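Local atomic coordinates of glucosamine--fructose-6-phosphate aminotransferase [isomerizing] (PDB entry 3TBF), a protein that probably makes glucosamine 6-phosphate from fructose 6-phosphate, using nitrogen from glutamine, its C-terminal part carrying the sugar-isomerising SIS domains. Residues 27-30 against 31-35; 287-290 against 291-295. All coordinates share one frame; numbering follows the deposited sequence.

Interaction 1 of 2, residues 27-30 against 31-35; sequences NTIL and ASLAD
I29 and L33 lie side by side and point the same way, one in the last turn of helix 21-30 and the other just past it. The methyl branch CG2 of I29 meets CG of L33 at 4.1 Å, a light apolar contact. With its CG anti to the carbonyl carbon (chi1 -70°), L33 also leans over the backbone, CG of L33 coming within 3.5 Å of O of I29. Two branched aliphatic residues suit this flank, because helix 190-201 packs there through L200 on I29 and K201 on L33.

S32 approaches the same carbonyl with its polar end. Its OG sits between its own backbone N and carbonyl carbon (chi1 70°), folded back so that OG of S32 gives a hydrogen bond of 2.9 Å to O of I29, the donor tilted 15° from the carbonyl plane. N of S32 bonds the same oxygen from above that plane. A small hydroxyl residue fits, since S32 is buried against I176 of helix 165-184.

Around these side chains the helix unwinds: A31 N still bonds N27 O in the helical manner, whereas L33 N bonds L30 O at 3.2 Å and closes a type I turn. Because O of I29 takes two hydrogen bonds, from N and OG of S32, the serine helps satisfy an acceptor at the helix end, where the regular i+4 pattern stops.

Interaction 2 of 2, residues 287-290 against 291-295; sequences ELLD and KTLSN
Apolar packing between the first and second turns of helix 289-301 is carried by L289 and L293, whose side chains meet at a slant. CD1 of L293 lies against L289, 3.8 Å from CG of L289 and equally far from its CD1. The two leucines reach one another from different rotamers: L289 has CG anti to its backbone N (chi1 174°), while L293 has CG anti to its carbonyl carbon, an orientation that also lays CG of L293 near O of L289. Leucine suits both places, four residues apart on one flank of the helix, and the buried L289 packs further on R317. Elsewhere on the helix start, L288 and K291 both pack on Y94 of the second subunit.

The hydrogen bonds are those of a helix getting under way. N of L293 donates to O of L289 at 2.8 Å, almost straight (173°) and nearly end-on to the carbonyl. S294 N to D290 O is less direct, with the donor tilted 30° from the carbonyl plane. O of L288, at the N-cap position, takes N of T292 at 3.0 Å and, weakly, OG1 of T292 at 3.3 Å; the beta-branched threonine brings its hydroxyl back to the preceding turn while it packs on R235.

Charged groups keep apart: OD2 of D290 and NZ of K291 stand 6.6 Å from each other. An acidic residue in the first turn, as D290 is, should be favoured by the helix dipole.

This is the N-terminal end of the helix in a right-handed beta-alpha-beta crossover, between parallel strands 278-283 and 305-311, as belongs to the alpha/beta sandwich of a SIS domain.

In the fold
Both contacts are local and only partly buried, yet they sit at contrary ends of helices: interaction 1 where helix 21-30 runs out into strand 33-34, interaction 2 where helix 289-301 begins. They share no element, and their nearest atoms are about 21 Å apart. Each combines an aliphatic pair four residues apart with a hydroxyl side chain turned to a backbone carbonyl, a full hydrogen bond in 27-35 but a weak one in 287-295. On its buried side, interaction 1 packs on helices 165-184 and 190-201 of its own chain. Interaction 2 belongs to the second SIS domain and touches the other subunit through L288 and K291.

Interaction 1 of 2, residues 27-30 against 31-35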
loop_
_atom_site.group_PDB
_atom_site.type_symbol
_atom_site.label_atom_id
_atom_site.label_comp_id
_atom_site.label_asym_id
_atom_site.label_seq_id
_atom_site.Cartn_x
_atom_site.Cartn_y
_atom_site.Cartn_z
ATOM N N ASN A 27 -5.401 -1.121 -30.390
ATOM C CA ASN A 27 -4.401 -0.231 -30.950
ATOM C C ASN A 27 -3.070 -0.285 -30.194
ATOM O O ASN A 27 -2.016 -0.332 -30.797
ATOM C CB ASN A 27 -4.942 1.191 -31.028
ATOM C CG ASN A 27 -5.970 1.391 -32.212
ATOM O OD1 ASN A 27 -6.051 0.590 -33.154
ATOM N ND2 ASN A 27 -6.749 2.450 -32.127
ATOM N N THR A 28 -3.100 -0.370 -28.879
ATOM C CA THR A 28 -1.861 -0.465 -28.140
ATOM C C THR A 28 -1.083 -1.744 -28.477
ATOM O O THR A 28 0.133 -1.707 -28.639
ATOM C CB THR A 28 -2.112 -0.417 -26.650
ATOM O OG1 THR A 28 -2.867 0.763 -26.357
ATOM C CG2 THR A 28 -0.810 -0.390 -25.909
ATOM N N ILE A 29 -1.768 -2.865 -28.567
ATOM C CA ILE A 29 -1.082 -4.114 -28.899
ATOM C C ILE A 29 -0.491 -4.084 -30.330
ATOM O O ILE A 29 0.660 -4.443 -30.589
ATOM C CB ILE A 29 -2.043 -5.304 -28.868
ATOM C CG1 ILE A 29 -2.495 -5.585 -27.460
ATOM C CG2 ILE A 29 -1.388 -6.549 -29.424
ATOM C CD1 ILE A 29 -3.644 -6.587 -27.366
ATOM N N LEU A 30 -1.322 -3.648 -31.243
ATOM C CA LEU A 30 -0.969 -3.568 -32.649
ATOM C C LEU A 30 0.361 -2.846 -32.845
ATOM O O LEU A 30 1.174 -3.262 -33.634
ATOM C CB LEU A 30 -2.095 -2.872 -33.420
ATOM C CG LEU A 30 -2.605 -3.443 -34.750
ATOM C CD1 LEU A 30 -1.441 -3.822 -35.702
ATOM C CD2 LEU A 30 -3.520 -4.655 -34.514
ATOM N N ALA A 31 0.605 -1.771 -32.114
ATOM C CA ALA A 31 1.799 -0.965 -32.352
ATOM C C ALA A 31 3.101 -1.678 -31.966
ATOM O O ALA A 31 4.192 -1.207 -32.317
ATOM C CB ALA A 31 1.698 0.401 -31.628
ATOM N N SER A 32 3.012 -2.793 -31.250
ATOM C CA SER A 32 4.215 -3.513 -30.858
ATOM C C SER A 32 4.417 -4.815 -31.621
ATOM O O SER A 32 5.381 -5.530 -31.395
ATOM C CB SER A 32 4.162 -3.780 -29.365
ATOM O OG SER A 32 3.152 -4.738 -29.080
ATOM N N LEU A 33 3.502 -5.112 -32.527
ATOM C CA LEU A 33 3.537 -6.351 -33.295
ATOM C C LEU A 33 4.332 -6.199 -34.598
ATOM O O LEU A 33 4.523 -5.092 -35.115
ATOM C CB LEU A 33 2.111 -6.818 -33.638
ATOM C CG LEU A 33 1.188 -7.349 -32.529
ATOM C CD1 LEU A 33 -0.068 -8.050 -33.146
ATOM C CD2 LEU A 33 1.892 -8.287 -31.546
ATOM N N ALA A 34 4.791 -7.337 -35.101
ATOM C CA ALA A 34 5.351 -7.461 -36.436
ATOM C C ALA A 34 5.010 -8.861 -36.872
ATOM O O ALA A 34 5.543 -9.841 -36.322
ATOM C CB ALA A 34 6.852 -7.258 -36.411
ATOM N N ASP A 35 4.098 -8.954 -37.836
ATOM C CA ASP A 35 3.575 -10.242 -38.328
ATOM C C ASP A 35 2.784 -10.976 -37.229
ATOM O O ASP A 35 2.798 -12.203 -37.153
ATOM C CB ASP A 35 4.702 -11.166 -38.858
ATOM C CG ASP A 35 5.480 -10.560 -40.055
ATOM O OD1 ASP A 35 4.848 -10.048 -41.020
ATOM O OD2 ASP A 35 6.742 -10.622 -40.020
#

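Interaction 2 of 2, residues 287-290 against 291-295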
loop_
_atom_site.group_PDB
_atom_site.type_symbol
_atom_site.label_atom_id
_atom_site.label_comp_id
_atom_site.label_asym_id
_atom_site.label_seq_id
_atom_site.Cartn_x
_atom_site.Cartn_y
_atom_site.Cartn_z
ATOM N N GLU A 287 -6.013 -19.916 -8.921
ATOM C CA GLU A 287 -5.623 -20.838 -7.841
ATOM C C GLU A 287 -6.241 -20.502 -6.483
ATOM O O GLU A 287 -6.296 -21.370 -5.645
ATOM C CB GLU A 287 -4.090 -20.876 -7.661
ATOM C CG GLU A 287 -3.308 -21.196 -8.934
ATOM C CD GLU A 287 -3.105 -19.952 -9.844
ATOM O OE1 GLU A 287 -2.465 -18.958 -9.375
ATOM O OE2 GLU A 287 -3.587 -19.971 -11.025
ATOM N N LEU A 288 -6.722 -19.283 -6.277
ATOM C CA LEU A 288 -7.052 -18.788 -4.925
ATOM C C LEU A 288 -8.541 -18.647 -4.644
ATOM O O LEU A 288 -8.962 -17.903 -3.748
ATOM C CB LEU A 288 -6.378 -17.438 -4.713
ATOM C CG LEU A 288 -4.891 -17.417 -5.108
ATOM C CD1 LEU A 288 -4.327 -15.979 -5.160
ATOM C CD2 LEU A 288 -4.085 -18.333 -4.142
ATOM N N LEU A 289 -9.333 -19.378 -5.422
ATOM C CA LEU A 289 -10.766 -19.255 -5.378
ATOM C C LEU A 289 -11.247 -19.610 -4.011
ATOM O O LEU A 289 -11.973 -18.839 -3.373
ATOM C CB LEU A 289 -11.395 -20.163 -6.434
ATOM C CG LEU A 289 -12.917 -20.251 -6.431
ATOM C CD1 LEU A 289 -13.597 -18.864 -6.613
ATOM C CD2 LEU A 289 -13.327 -21.297 -7.535
ATOM N N ASP A 290 -10.807 -20.772 -3.537
ATOM C CA ASP A 290 -11.266 -21.277 -2.251
ATOM C C ASP A 290 -10.889 -20.326 -1.107
ATOM O O ASP A 290 -11.708 -20.074 -0.196
ATOM C CB ASP A 290 -10.784 -22.718 -2.050
ATOM C CG ASP A 290 -11.577 -23.746 -2.915
ATOM O OD1 ASP A 290 -12.624 -23.387 -3.520
ATOM O OD2 ASP A 290 -11.181 -24.935 -2.971
ATOM N N LYS A 291 -9.700 -19.732 -1.166
ATOM C CA LYS A 291 -9.353 -18.731 -0.135
ATOM C C LYS A 291 -10.319 -17.539 -0.192
ATOM O O LYS A 291 -10.767 -17.033 0.851
ATOM C CB LYS A 291 -7.938 -18.150 -0.288
ATOM C CG LYS A 291 -6.810 -19.085 -0.635
ATOM C CD LYS A 291 -6.484 -20.039 0.450
ATOM C CE LYS A 291 -5.338 -20.962 -0.023
ATOM N NZ LYS A 291 -5.601 -21.791 -1.278
ATOM N N THR A 292 -10.620 -17.102 -1.421
ATOM C CA THR A 292 -11.419 -15.907 -1.622
ATOM C C THR A 292 -12.861 -16.130 -1.171
ATOM O O THR A 292 -13.454 -15.297 -0.486
ATOM C CB THR A 292 -11.344 -15.445 -3.089
ATOM O OG1 THR A 292 -10.089 -14.787 -3.318
ATOM C CG2 THR A 292 -12.463 -14.496 -3.407
ATOM N N LEU A 293 -13.414 -17.271 -1.540
ATOM C CA LEU A 293 -14.754 -17.655 -1.077
ATOM C C LEU A 293 -14.825 -17.740 0.460
ATOM O O LEU A 293 -15.835 -17.360 1.095
ATOM C CB LEU A 293 -15.143 -19.012 -1.670
ATOM C CG LEU A 293 -15.505 -18.963 -3.137
ATOM C CD1 LEU A 293 -15.592 -20.414 -3.709
ATOM C CD2 LEU A 293 -16.822 -18.199 -3.322
ATOM N N SER A 294 -13.728 -18.224 1.037
ATOM C CA SER A 294 -13.595 -18.272 2.475
ATOM C C SER A 294 -13.539 -16.848 3.073
ATOM O O SER A 294 -14.185 -16.579 4.092
ATOM C CB SER A 294 -12.371 -19.112 2.839
ATOM O OG SER A 294 -12.073 -18.983 4.198
ATOM N N ASN A 295 -12.803 -15.931 2.436
ATOM C CA ASN A 295 -12.759 -14.538 2.913
ATOM C C ASN A 295 -14.114 -13.866 2.734
ATOM O O ASN A 295 -14.585 -13.083 3.564
ATOM C CB ASN A 295 -11.708 -13.735 2.169
ATOM C CG ASN A 295 -10.291 -14.308 2.317
ATOM O OD1 ASN A 295 -9.513 -14.283 1.348
ATOM N ND2 ASN A 295 -9.940 -14.798 3.524
#